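Local coordinates for protein decapping nuclease RAI1 (Candida albicans, PDB 5BUD) that removes the NAD cap from the 5' end of RNAs as a metal-dependent decapping hydrolase and directly binds and stimulates the exoribonuclease RAT1, at residues S348-Y353 against S363-E368; D122-P127 against E371-G376; G215-V220 against A331-L336; S80-I85 against L378-F383; A178-P183 against S190-R195. All coordinates share one frame; numbering follows the deposited sequence.

Contact 1: S348-Y353 against S363-E368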
# COMPACT_ATOMS: atom_id res chain seq x y z
N SER A 348 18.65 10.44 13.36
CA SER A 348 17.66 9.58 12.70
C SER A 348 17.81 8.17 13.27
O SER A 348 18.84 7.86 13.91
CB SER A 348 17.95 9.53 11.22
OG SER A 348 17.88 10.81 10.63
N TYR A 349 16.82 7.33 12.98
CA TYR A 349 16.74 5.98 13.53
C TYR A 349 16.38 4.90 12.49
O TYR A 349 15.64 5.15 11.53
CB TYR A 349 15.69 5.92 14.64
CG TYR A 349 15.88 7.03 15.63
CD1 TYR A 349 16.60 6.82 16.82
CD2 TYR A 349 15.37 8.28 15.38
CE1 TYR A 349 16.79 7.87 17.72
CE2 TYR A 349 15.56 9.32 16.26
CZ TYR A 349 16.26 9.12 17.43
OH TYR A 349 16.40 10.19 18.29
N ARG A 350 16.90 3.70 12.73
CA ARG A 350 16.48 2.49 12.05
C ARG A 350 15.41 1.87 12.90
O ARG A 350 15.61 1.68 14.09
CB ARG A 350 17.61 1.48 11.98
CG ARG A 350 18.69 1.76 10.97
CD ARG A 350 19.44 0.48 10.64
NE ARG A 350 19.68 0.42 9.21
CZ ARG A 350 20.54 1.20 8.56
NH1 ARG A 350 21.27 2.11 9.20
NH2 ARG A 350 20.65 1.06 7.25
N LEU A 351 14.28 1.55 12.29
CA LEU A 351 13.25 0.76 12.94
C LEU A 351 13.28 -0.59 12.23
O LEU A 351 13.11 -0.65 11.02
CB LEU A 351 11.88 1.42 12.77
CG LEU A 351 10.62 0.71 13.27
CD1 LEU A 351 10.72 0.34 14.73
CD2 LEU A 351 9.41 1.59 13.04
N LYS A 352 13.51 -1.66 12.97
CA LYS A 352 13.78 -2.95 12.36
C LYS A 352 12.98 -4.05 13.05
O LYS A 352 13.02 -4.17 14.28
CB LYS A 352 15.29 -3.26 12.45
CG LYS A 352 15.70 -4.69 12.06
CD LYS A 352 17.20 -4.90 12.26
CE LYS A 352 17.71 -6.09 11.48
NZ LYS A 352 17.98 -5.77 10.05
N TYR A 353 12.25 -4.84 12.27
CA TYR A 353 11.74 -6.13 12.73
C TYR A 353 12.67 -7.21 12.18
O TYR A 353 12.85 -7.32 10.96
CB TYR A 353 10.32 -6.39 12.26
CG TYR A 353 9.90 -7.78 12.54
CD1 TYR A 353 9.85 -8.26 13.85
CD2 TYR A 353 9.58 -8.65 11.52
CE1 TYR A 353 9.48 -9.57 14.12
CE2 TYR A 353 9.21 -9.96 11.78
CZ TYR A 353 9.16 -10.41 13.09
OH TYR A 353 8.81 -11.71 13.34
N SER A 363 17.03 1.95 16.73
CA SER A 363 18.40 2.31 17.07
C SER A 363 18.83 3.52 16.24
O SER A 363 18.31 3.75 15.14
CB SER A 363 19.34 1.11 16.85
OG SER A 363 19.22 0.56 15.55
N GLU A 364 19.78 4.28 16.76
CA GLU A 364 20.24 5.47 16.09
C GLU A 364 21.04 5.10 14.86
O GLU A 364 21.87 4.16 14.89
CB GLU A 364 21.12 6.28 17.05
CG GLU A 364 21.38 7.72 16.68
CD GLU A 364 22.28 8.40 17.72
OE1 GLU A 364 22.06 8.19 18.94
OE2 GLU A 364 23.20 9.12 17.30
N THR A 365 20.84 5.83 13.77
CA THR A 365 21.66 5.65 12.60
C THR A 365 23.05 6.30 12.77
O THR A 365 23.28 7.11 13.68
CB THR A 365 21.04 6.29 11.34
OG1 THR A 365 21.01 7.71 11.50
CG2 THR A 365 19.62 5.75 11.09
N ASP A 366 23.92 5.94 11.85
CA ASP A 366 25.24 6.54 11.66
C ASP A 366 25.06 8.01 11.18
O ASP A 366 24.07 8.34 10.46
CB ASP A 366 26.04 5.75 10.61
CG ASP A 366 25.50 4.30 10.37
OD1 ASP A 366 24.26 4.08 10.25
OD2 ASP A 366 26.34 3.39 10.28
N SER A 367 25.99 8.88 11.58
CA SER A 367 25.95 10.29 11.16
C SER A 367 25.78 10.44 9.65
O SER A 367 24.98 11.24 9.20
CB SER A 367 27.20 11.04 11.63
OG SER A 367 27.10 12.44 11.34
N GLU A 368 26.52 9.64 8.87
CA GLU A 368 26.50 9.75 7.41
C GLU A 368 25.11 9.40 6.83
O GLU A 368 24.66 9.97 5.83
CB GLU A 368 27.57 8.82 6.79
CG GLU A 368 29.03 9.21 7.04
CD GLU A 368 29.51 9.06 8.49
OE1 GLU A 368 28.90 8.29 9.29
OE2 GLU A 368 30.51 9.73 8.84
O HOH W 1 21.54 9.52 13.67
O HOH W 2 16.89 -0.98 15.03
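R350 leaves the strand 349-353 and reaches along 363-366. Its CB lies 4.0 Å from OG of S363, the two side chains sharing one face of the sheet. CG, anti to the carbonyl carbon (chi1 -76°), passes 4.1 Å from CG2 of T365, and the two side chains cross at about a right angle. Further out the chain bends at chi3 and carries the guanidinium toward D366, where NH1 and OD1 form a long salt bridge of 3.7 Å. The carboxylate oxygen sits at the guanidinium edge, but the two planes stand 79° apart, so this is not a coplanar, two-pronged pairing. NH2 has a further weak ionic partner in D137.

The backbones beneath belong to the antiparallel beta hairpin 349-354/359-364. R350 and S363 are a hydrogen-bonded pair: R350 N donates to S363 O over 2.8 Å, nearly along the C=O axis, and S363 N returns a bond of 3.0 Å to R350 O, in the carbonyl plane. Y349 and E364 follow as a non-hydrogen-bonded pair whose side chains diverge. Beyond them T365 N donates to S348 O at 2.9 Å; the N-H points almost straight at the oxygen (174°), although the donor stands above the carbonyl plane. OG1 of T365, in the crowded position between backbone N and carbonyl carbon, donates to a water that also accepts from S348 N and donates to T365 O, while OG of S348 bonds to N370. A second water links R350 O to OG of S363, the latter at 2.8 Å.

Contact 2: D122-P127 against E371-G376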
# COMPACT_ATOMS: atom_id res chain seq x y z
N ASP A 122 12.56 -3.20 7.61
CA ASP A 122 13.67 -2.29 7.83
C ASP A 122 13.28 -0.89 7.31
O ASP A 122 13.15 -0.67 6.08
CB ASP A 122 14.98 -2.76 7.16
CG ASP A 122 15.59 -4.00 7.84
OD1 ASP A 122 16.46 -3.84 8.73
OD2 ASP A 122 15.22 -5.15 7.50
N LEU A 123 13.11 0.04 8.25
CA LEU A 123 12.66 1.40 7.96
C LEU A 123 13.64 2.43 8.57
O LEU A 123 14.47 2.09 9.41
CB LEU A 123 11.29 1.64 8.59
CG LEU A 123 10.27 0.53 8.31
CD1 LEU A 123 9.03 0.71 9.18
CD2 LEU A 123 9.95 0.49 6.82
N TYR A 124 13.52 3.66 8.11
CA TYR A 124 14.23 4.80 8.66
C TYR A 124 13.19 5.75 9.22
O TYR A 124 12.15 5.97 8.58
CB TYR A 124 15.05 5.48 7.54
CG TYR A 124 16.31 4.75 7.13
CD1 TYR A 124 17.32 4.45 8.06
CD2 TYR A 124 16.52 4.40 5.80
CE1 TYR A 124 18.49 3.81 7.65
CE2 TYR A 124 17.68 3.77 5.39
CZ TYR A 124 18.66 3.49 6.31
OH TYR A 124 19.77 2.86 5.83
N VAL A 125 13.43 6.26 10.43
CA VAL A 125 12.61 7.28 11.08
C VAL A 125 13.40 8.59 11.25
O VAL A 125 14.47 8.61 11.89
CB VAL A 125 12.19 6.83 12.48
CG1 VAL A 125 11.26 7.82 13.11
CG2 VAL A 125 11.55 5.46 12.42
N VAL A 126 12.86 9.68 10.72
CA VAL A 126 13.56 10.96 10.69
C VAL A 126 12.63 12.01 11.31
O VAL A 126 11.61 12.35 10.73
CB VAL A 126 13.94 11.35 9.25
CG1 VAL A 126 14.62 12.73 9.22
CG2 VAL A 126 14.84 10.29 8.62
N PRO A 127 12.97 12.49 12.52
CA PRO A 127 12.18 13.56 13.13
C PRO A 127 12.48 14.90 12.48
O PRO A 127 13.68 15.24 12.27
CB PRO A 127 12.63 13.56 14.59
CG PRO A 127 13.43 12.32 14.78
CD PRO A 127 14.00 11.97 13.45
N GLU A 371 22.71 12.31 7.70
CA GLU A 371 22.97 13.36 6.71
C GLU A 371 22.33 13.05 5.37
O GLU A 371 21.70 13.94 4.80
CB GLU A 371 24.48 13.63 6.50
CG GLU A 371 24.92 15.00 6.99
CD GLU A 371 24.77 15.17 8.49
OE1 GLU A 371 24.57 16.31 8.94
OE2 GLU A 371 24.85 14.15 9.21
N LYS A 372 22.49 11.84 4.85
CA LYS A 372 21.85 11.51 3.58
C LYS A 372 20.33 11.65 3.68
O LYS A 372 19.69 12.16 2.76
CB LYS A 372 22.20 10.10 3.11
CG LYS A 372 23.60 9.99 2.53
CD LYS A 372 23.94 8.56 2.15
CE LYS A 372 24.45 7.76 3.33
NZ LYS A 372 25.01 6.45 2.89
N LEU A 373 19.77 11.19 4.80
CA LEU A 373 18.32 11.19 4.96
C LEU A 373 17.79 12.62 4.90
O LEU A 373 16.78 12.91 4.23
CB LEU A 373 17.92 10.49 6.26
CG LEU A 373 17.96 8.95 6.18
CD1 LEU A 373 17.79 8.32 7.54
CD2 LEU A 373 16.93 8.41 5.19
N ARG A 374 18.51 13.50 5.58
CA ARG A 374 18.05 14.87 5.78
C ARG A 374 18.43 15.78 4.62
O ARG A 374 17.90 16.87 4.52
CB ARG A 374 18.60 15.42 7.09
CG ARG A 374 18.00 14.75 8.30
CD ARG A 374 18.56 15.32 9.59
NE ARG A 374 17.92 14.70 10.76
CZ ARG A 374 16.72 15.01 11.23
NH1 ARG A 374 16.01 15.97 10.66
NH2 ARG A 374 16.22 14.37 12.28
N ASN A 375 19.31 15.33 3.72
CA ASN A 375 19.74 16.13 2.56
C ASN A 375 19.46 15.47 1.22
O ASN A 375 20.35 15.40 0.35
CB ASN A 375 21.23 16.47 2.68
CG ASN A 375 21.53 17.32 3.88
OD1 ASN A 375 21.96 16.82 4.92
ND2 ASN A 375 21.25 18.61 3.77
N GLY A 376 18.23 14.97 1.02
CA GLY A 376 17.86 14.45 -0.29
C GLY A 376 17.20 13.09 -0.31
O GLY A 376 16.29 12.87 -1.09
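Helix-on-sheet packing joins helix 367-377 to strand 121-128, a strand flanked antiparallel by 131-136 and 349-354. The short axes approach to 9.8 Å and cross at -65°. Alternation along the strand sends Y124 and V126 toward the helix, and L373 settles on both. CD1 of L373 lies 3.7 Å from CG2 of V126. The same methyl makes an off-centre CH-pi contact with Y124, 4.3 Å from the ring centroid and 30° off its normal, the two side chains crossing at about a right angle.

One residue further round the helix, this buried alpha/beta layer gains a polar edge. R374, extended from CG to NE, slides past V126 in the opposite direction, so that CG1 of V126 rests 3.6 Å above the centre of the guanidinium plane. The tip then grips a single backbone oxygen end-on: NH1 donates to P127 O at 2.9 Å and NH2 to the same P127 O at 2.7 Å. Both bonds lie in the carbonyl plane, and the oxygen is within 10° of the guanidinium plane. Rotation of the flat group is further restrained by NE bonding to N370 OD1 and NH2 to K347 O.

Contact 3: G215-V220 against A331-L336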
# COMPACT_ATOMS: atom_id res chain seq x y z
N GLY A 215 -5.81 5.30 18.59
CA GLY A 215 -5.55 5.79 19.95
C GLY A 215 -5.48 7.31 19.90
O GLY A 215 -6.33 7.96 19.31
N ASN A 216 -4.43 7.89 20.47
CA ASN A 216 -4.27 9.33 20.41
C ASN A 216 -3.18 9.74 19.41
O ASN A 216 -2.68 10.85 19.48
CB ASN A 216 -3.96 9.89 21.81
CG ASN A 216 -2.74 9.23 22.44
OD1 ASN A 216 -1.70 9.07 21.80
ND2 ASN A 216 -2.87 8.85 23.71
N VAL A 217 -2.82 8.86 18.48
CA VAL A 217 -1.77 9.19 17.49
C VAL A 217 -2.39 9.56 16.14
O VAL A 217 -3.35 8.95 15.72
CB VAL A 217 -0.78 8.03 17.31
CG1 VAL A 217 0.31 8.40 16.30
CG2 VAL A 217 -0.14 7.69 18.64
N LYS A 218 -1.83 10.57 15.48
CA LYS A 218 -2.28 10.97 14.15
C LYS A 218 -1.28 10.54 13.08
O LYS A 218 -0.07 10.72 13.25
CB LYS A 218 -2.48 12.50 14.09
CG LYS A 218 -3.68 13.01 14.89
CD LYS A 218 -4.92 12.13 14.71
CE LYS A 218 -6.12 12.61 15.53
NZ LYS A 218 -6.09 12.02 16.90
N LEU A 219 -1.80 9.96 12.00
CA LEU A 219 -0.96 9.51 10.89
C LEU A 219 -1.47 10.03 9.57
O LEU A 219 -2.66 10.02 9.34
CB LEU A 219 -0.92 8.00 10.79
CG LEU A 219 -0.38 7.30 12.04
CD1 LEU A 219 -1.56 6.78 12.83
CD2 LEU A 219 0.55 6.16 11.62
N VAL A 220 -0.53 10.45 8.72
CA VAL A 220 -0.80 10.76 7.33
C VAL A 220 -0.17 9.66 6.49
O VAL A 220 1.01 9.38 6.66
CB VAL A 220 -0.24 12.15 6.99
CG1 VAL A 220 -0.26 12.41 5.48
CG2 VAL A 220 -1.04 13.19 7.75
N ALA A 331 -0.15 -0.44 19.54
CA ALA A 331 0.98 -0.47 20.48
C ALA A 331 2.24 0.08 19.79
O ALA A 331 2.94 0.92 20.35
CB ALA A 331 1.20 -1.88 20.97
N VAL A 332 2.49 -0.38 18.57
CA VAL A 332 3.65 0.10 17.81
C VAL A 332 3.62 1.62 17.66
O VAL A 332 4.59 2.28 17.98
CB VAL A 332 3.76 -0.54 16.41
CG1 VAL A 332 4.82 0.16 15.55
CG2 VAL A 332 4.08 -2.01 16.52
N VAL A 333 2.53 2.18 17.13
CA VAL A 333 2.52 3.62 16.79
C VAL A 333 2.53 4.52 18.04
O VAL A 333 3.18 5.57 18.04
CB VAL A 333 1.35 4.02 15.86
CG1 VAL A 333 1.47 3.25 14.55
CG2 VAL A 333 0.01 3.81 16.55
N ASP A 334 1.85 4.10 19.10
CA ASP A 334 2.00 4.76 20.38
C ASP A 334 3.46 4.73 20.90
O ASP A 334 3.96 5.72 21.42
CB ASP A 334 1.06 4.18 21.43
CG ASP A 334 1.09 4.99 22.72
OD1 ASP A 334 0.48 6.09 22.76
OD2 ASP A 334 1.76 4.54 23.66
N TRP A 335 4.15 3.60 20.72
CA TRP A 335 5.55 3.47 21.14
C TRP A 335 6.42 4.44 20.34
O TRP A 335 7.16 5.25 20.92
CB TRP A 335 5.99 2.00 20.98
CG TRP A 335 7.42 1.67 21.30
CD1 TRP A 335 8.02 1.65 22.53
CD2 TRP A 335 8.40 1.22 20.36
NE1 TRP A 335 9.32 1.23 22.41
CE2 TRP A 335 9.58 0.97 21.09
CE3 TRP A 335 8.40 1.00 18.98
CZ2 TRP A 335 10.76 0.52 20.48
CZ3 TRP A 335 9.58 0.56 18.37
CH2 TRP A 335 10.74 0.33 19.12
N LEU A 336 6.27 4.44 19.02
CA LEU A 336 6.99 5.42 18.20
C LEU A 336 6.69 6.87 18.63
O LEU A 336 7.59 7.71 18.66
CB LEU A 336 6.66 5.26 16.72
CG LEU A 336 7.09 3.97 16.05
CD1 LEU A 336 6.45 3.88 14.67
CD2 LEU A 336 8.60 3.90 15.97
O HOH W 3 -1.97 5.98 21.24
O HOH W 4 1.18 8.54 21.55
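V217 lays its CG2 methyl on the backbone of helix 331-336, 4.0 Å from CA of D334. With CG1 anti to the backbone N, CG2 takes the branch anti to the carbonyl carbon and meets V333 O as well as that CA, so the strand comes up against the helix surface itself. CB of V217 is 4.4 Å from CG2 of V333. The other V333 methyl, CG1, faces CD2 of L219 at 4.2 Å, and V333 thus touches two residues whose side chains point to the same side of the strand. These spacings describe loose apolar packing, in keeping with a buried area of 180 Å².

At the strand's start the contact becomes wet. D334 holds its CG anti to the backbone N (chi1 -173°) and crosses N216 obliquely, the flat groups turned 54° against each other. OD1 of N216 and OD1 of D334 are 3.8 Å apart. One water donates to both, 2.9 Å to N216 OD1 and 2.8 Å to D334 OD1, so the two facing oxygens are bridged by a shared donor. Another accepts from N216 N and can donate to the same D334 oxygen, though it has more acceptors near it than protons.

The axes of 217-220 and 331-336 cross nearly perpendicularly, at 98° and 9.2 Å. Helix 322-339 also meets I214 of the adjoining antiparallel strand 205-214 through V333, while V332 and L336 touch F360 and L362 of strand 359-364.

Contact 4: S80-I85 against L378-F383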
# COMPACT_ATOMS: atom_id res chain seq x y z
N SER A 80 8.62 13.38 -4.23
CA SER A 80 7.35 13.76 -4.83
C SER A 80 6.25 13.92 -3.79
O SER A 80 5.45 14.83 -3.89
CB SER A 80 6.94 12.80 -5.96
OG SER A 80 6.68 11.48 -5.50
N LEU A 81 6.26 13.09 -2.74
CA LEU A 81 5.25 13.24 -1.72
C LEU A 81 5.44 14.58 -1.01
O LEU A 81 4.49 15.29 -0.78
CB LEU A 81 5.31 12.08 -0.72
CG LEU A 81 4.43 12.19 0.55
CD1 LEU A 81 2.95 12.39 0.22
CD2 LEU A 81 4.61 10.95 1.42
N LEU A 82 6.68 14.94 -0.66
CA LEU A 82 6.91 16.24 0.00
C LEU A 82 6.52 17.42 -0.88
O LEU A 82 6.04 18.43 -0.36
CB LEU A 82 8.36 16.40 0.47
CG LEU A 82 8.80 15.41 1.56
CD1 LEU A 82 10.27 15.61 1.86
CD2 LEU A 82 7.93 15.46 2.83
N LYS A 83 6.71 17.27 -2.18
CA LYS A 83 6.40 18.36 -3.13
C LYS A 83 4.90 18.56 -3.18
O LYS A 83 4.40 19.71 -3.21
CB LYS A 83 6.98 18.06 -4.50
CG LYS A 83 6.62 19.06 -5.58
CD LYS A 83 7.82 19.54 -6.37
CE LYS A 83 7.44 20.55 -7.44
NZ LYS A 83 7.34 19.86 -8.75
N ALA A 84 4.18 17.43 -3.17
CA ALA A 84 2.73 17.44 -3.08
C ALA A 84 2.29 18.07 -1.78
O ALA A 84 1.39 18.90 -1.78
CB ALA A 84 2.18 16.02 -3.20
N ILE A 85 2.94 17.69 -0.67
CA ILE A 85 2.64 18.29 0.65
C ILE A 85 2.88 19.83 0.69
O ILE A 85 2.07 20.57 1.23
CB ILE A 85 3.43 17.57 1.77
CG1 ILE A 85 2.80 16.19 2.06
CG2 ILE A 85 3.46 18.39 3.04
CD1 ILE A 85 3.59 15.29 3.00
N LEU A 378 15.39 11.53 2.02
CA LEU A 378 14.03 11.60 2.53
C LEU A 378 13.59 13.06 2.45
O LEU A 378 12.82 13.43 1.56
CB LEU A 378 13.92 11.04 3.95
CG LEU A 378 12.49 10.69 4.43
CD1 LEU A 378 12.50 9.97 5.77
CD2 LEU A 378 11.60 11.91 4.52
N LEU A 379 14.14 13.89 3.33
CA LEU A 379 13.85 15.33 3.31
C LEU A 379 14.54 15.98 2.13
O LEU A 379 15.61 15.54 1.69
CB LEU A 379 14.34 15.97 4.60
CG LEU A 379 13.66 15.44 5.87
CD1 LEU A 379 14.22 16.18 7.07
CD2 LEU A 379 12.16 15.64 5.75
N THR A 380 13.88 16.99 1.58
CA THR A 380 14.45 17.77 0.50
C THR A 380 14.61 19.22 0.95
O THR A 380 13.92 19.67 1.89
CB THR A 380 13.56 17.74 -0.73
OG1 THR A 380 12.30 18.36 -0.44
CG2 THR A 380 13.36 16.28 -1.19
N PRO A 381 15.52 19.96 0.27
CA PRO A 381 15.76 21.34 0.69
C PRO A 381 14.56 22.26 0.45
O PRO A 381 14.35 23.18 1.25
CB PRO A 381 17.00 21.76 -0.12
CG PRO A 381 17.08 20.79 -1.27
CD PRO A 381 16.52 19.50 -0.73
N GLU A 382 13.76 21.97 -0.57
CA GLU A 382 12.53 22.71 -0.82
C GLU A 382 11.56 22.54 0.34
O GLU A 382 10.91 23.49 0.76
CB GLU A 382 11.83 22.26 -2.11
CG GLU A 382 12.59 22.57 -3.41
CD GLU A 382 13.48 21.42 -3.90
OE1 GLU A 382 13.65 21.33 -5.13
OE2 GLU A 382 14.02 20.62 -3.09
N PHE A 383 11.47 21.31 0.86
CA PHE A 383 10.52 21.04 1.96
C PHE A 383 10.95 21.63 3.28
O PHE A 383 10.13 22.25 3.97
CB PHE A 383 10.27 19.54 2.13
CG PHE A 383 9.32 19.20 3.27
CD1 PHE A 383 7.98 19.54 3.20
CD2 PHE A 383 9.77 18.55 4.41
CE1 PHE A 383 7.10 19.24 4.23
CE2 PHE A 383 8.90 18.24 5.45
CZ PHE A 383 7.57 18.59 5.36
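L82 is the bump of this interface, a forked side chain pushed into a hollow formed by the turn 378-380 and the ring of F383. Its CG is anti to the carbonyl carbon (chi1 -64°), and the two methyls part to fill different places. CD1 goes to the floor, where the turn offers mainly backbone: it lies 3.4 Å from L378 O and 3.9 Å from CA of L379. On one side of that methyl stands T380, whose OG1 is 4.1 Å away. CD2 instead sits over the aromatic wall, 3.8 Å from the F383 ring centroid and only 4° off the normal, a centred CH-pi contact with all six ring carbons nearly equidistant.

F383 is brought up as a flat plate by its first torsion, CG anti to the backbone N, and crosses L82 at about a right angle. One turn along helix 78-92, I85 adds a smaller bump: its CG2 touches CE1 of F383 at 3.9 Å, obliquely to the ring. F133, of strand 131-136, also meets this ring, with its plane steeply inclined to that of F383. All six touching residues are buried, and the fit rests on shape and apolar contact.

The hollow runs into the start of helix 381-389. T380 stands at its N-cap, and OG1 accepts a weak bond of 3.3 Å from F383 N, tying the turn to the residue that supplies the ring. The arrangement is that of an N-capped helix following a tight link from helix 367-377 and packing its first turn on a second helix, 78-92.

Contact 5: A178-P183 against S190-R195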
# COMPACT_ATOMS: atom_id res chain seq x y z
N ALA A 178 -10.66 -4.02 -16.36
CA ALA A 178 -11.76 -3.80 -15.40
C ALA A 178 -12.09 -2.35 -15.13
O ALA A 178 -13.06 -2.06 -14.42
CB ALA A 178 -11.48 -4.52 -14.09
N THR A 179 -11.32 -1.41 -15.71
CA THR A 179 -11.55 -0.01 -15.46
C THR A 179 -11.62 0.82 -16.77
O THR A 179 -11.15 0.39 -17.81
CB THR A 179 -10.41 0.60 -14.61
OG1 THR A 179 -9.19 0.61 -15.38
CG2 THR A 179 -10.22 -0.17 -13.28
N ILE A 180 -12.21 1.99 -16.65
CA ILE A 180 -12.35 2.98 -17.74
C ILE A 180 -11.85 4.36 -17.24
O ILE A 180 -11.94 4.66 -16.04
CB ILE A 180 -13.82 3.05 -18.21
CG1 ILE A 180 -14.78 3.06 -17.00
CG2 ILE A 180 -14.12 1.85 -19.10
CD1 ILE A 180 -16.24 3.37 -17.31
N PRO A 181 -11.32 5.20 -18.15
CA PRO A 181 -10.65 6.42 -17.70
C PRO A 181 -11.57 7.52 -17.19
O PRO A 181 -11.08 8.48 -16.62
CB PRO A 181 -9.89 6.91 -18.94
CG PRO A 181 -10.52 6.22 -20.10
CD PRO A 181 -10.99 4.89 -19.56
N LYS A 182 -12.87 7.36 -17.40
CA LYS A 182 -13.87 8.30 -16.96
C LYS A 182 -15.10 7.49 -16.57
O LYS A 182 -15.20 6.32 -16.90
CB LYS A 182 -14.20 9.27 -18.10
CG LYS A 182 -13.10 10.30 -18.36
CD LYS A 182 -13.10 11.39 -17.29
CE LYS A 182 -11.70 11.86 -16.89
NZ LYS A 182 -10.92 12.39 -18.04
N PRO A 183 -16.03 8.11 -15.84
CA PRO A 183 -17.18 7.33 -15.41
C PRO A 183 -18.03 6.88 -16.58
O PRO A 183 -17.94 7.47 -17.68
CB PRO A 183 -17.96 8.30 -14.51
CG PRO A 183 -17.30 9.61 -14.62
CD PRO A 183 -15.98 9.46 -15.27
N SER A 190 -16.39 2.64 -27.74
CA SER A 190 -15.12 2.16 -28.30
C SER A 190 -14.14 1.92 -27.17
O SER A 190 -13.66 0.80 -27.00
CB SER A 190 -14.54 3.15 -29.32
OG SER A 190 -13.91 4.25 -28.68
N GLN A 191 -13.85 2.98 -26.41
CA GLN A 191 -13.06 2.89 -25.18
C GLN A 191 -13.38 1.64 -24.37
O GLN A 191 -12.48 0.89 -24.01
CB GLN A 191 -13.30 4.11 -24.30
CG GLN A 191 -12.45 5.31 -24.65
CD GLN A 191 -13.26 6.59 -24.61
OE1 GLN A 191 -14.15 6.78 -25.43
NE2 GLN A 191 -12.96 7.46 -23.66
N ILE A 192 -14.66 1.42 -24.08
CA ILE A 192 -15.07 0.25 -23.31
C ILE A 192 -14.63 -1.04 -24.03
O ILE A 192 -14.02 -1.93 -23.41
CB ILE A 192 -16.60 0.21 -23.09
CG1 ILE A 192 -17.01 1.27 -22.05
CG2 ILE A 192 -17.04 -1.17 -22.62
CD1 ILE A 192 -18.50 1.50 -21.98
N GLU A 193 -14.92 -1.12 -25.32
CA GLU A 193 -14.68 -2.35 -26.08
C GLU A 193 -13.20 -2.62 -26.32
O GLU A 193 -12.78 -3.77 -26.34
CB GLU A 193 -15.42 -2.32 -27.43
CG GLU A 193 -16.92 -2.48 -27.35
CD GLU A 193 -17.57 -2.54 -28.73
OE1 GLU A 193 -17.31 -1.64 -29.56
OE2 GLU A 193 -18.35 -3.49 -28.99
N ASN A 194 -12.42 -1.55 -26.50
CA ASN A 194 -11.02 -1.69 -26.90
C ASN A 194 -10.03 -1.98 -25.76
O ASN A 194 -8.81 -1.98 -25.97
CB ASN A 194 -10.57 -0.41 -27.62
CG ASN A 194 -11.31 -0.18 -28.93
OD1 ASN A 194 -12.08 -1.03 -29.39
ND2 ASN A 194 -11.08 0.99 -29.52
N ARG A 195 -10.54 -2.22 -24.55
CA ARG A 195 -9.68 -2.33 -23.38
C ARG A 195 -8.78 -3.52 -23.42
O ARG A 195 -7.64 -3.45 -23.00
CB ARG A 195 -10.53 -2.39 -22.12
CG ARG A 195 -11.05 -1.03 -21.77
CD ARG A 195 -11.75 -1.07 -20.47
NE ARG A 195 -12.94 -1.92 -20.52
CZ ARG A 195 -13.72 -2.16 -19.48
NH1 ARG A 195 -13.43 -1.60 -18.31
NH2 ARG A 195 -14.79 -2.92 -19.60
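Two torsions set up this contact: R195 bends at chi3 (-64°), folding its guanidinium back beside the end of helix 189-193, and I180 adopts a chi1 of 44°, with CG1 in the crowded position and CG2 anti to the carbonyl carbon. CG2 thereby lies over one face of the guanidinium, 3.6 Å from NH1 of R195. The same methyl is 4.2 Å from CG1 of I192, so it packs against both the arginine and the helix.

NH1 of R195 donates to T179 O at 3.1 Å. The N-H points straight at the oxygen (171°), which lies in the guanidinium plane, yet the approach is steeply from above the carbonyl plane and uses no lone pair. NE of R195 turns to I192 O, also at 3.1 Å, and this second bond is on a lone pair. The buried guanidinium is thus held between the carbonyl of T179 in the strand and that of I192 in helix 189-193, and NH1 bonds to Y47 O as well.

Near the surface, CG of P181 and NE2 of Q191 are 4.5 Å apart, while OE1 of Q191 bonds to S188. OG1 of T179 bonds to E175 O; E175 and L246, both metal-binding residues, have side chains about 5 Å and 4 Å from that of T179 (nearest atoms). Strand 179-180 pairs antiparallel with strand 45-46, and the short helix 189-193 packs beside that small sheet.

How the contacts relate
Contacts 1, 2 and 4 cluster. The centres of contacts 1 and 2 are about 8 Å apart and both use helix 367-377, with strands 121-128 and 349-354 paired antiparallel; the second segment of contact 4, whose centre is about 13 Å from that of contact 2, starts just after that helix. Contact 3 lies about 19 Å from contacts 1 and 2, and touches the former through L351 against L336 and W335. Contact 5 stands apart, 34 to 46 Å from the others between centres, and nearest the manganese site. Along the chain, contact 4 encloses contact 2, which encloses contacts 5, 3 and 1 in series, so C-terminal segments close the PD-(D/E)XK nuclease fold onto early ones.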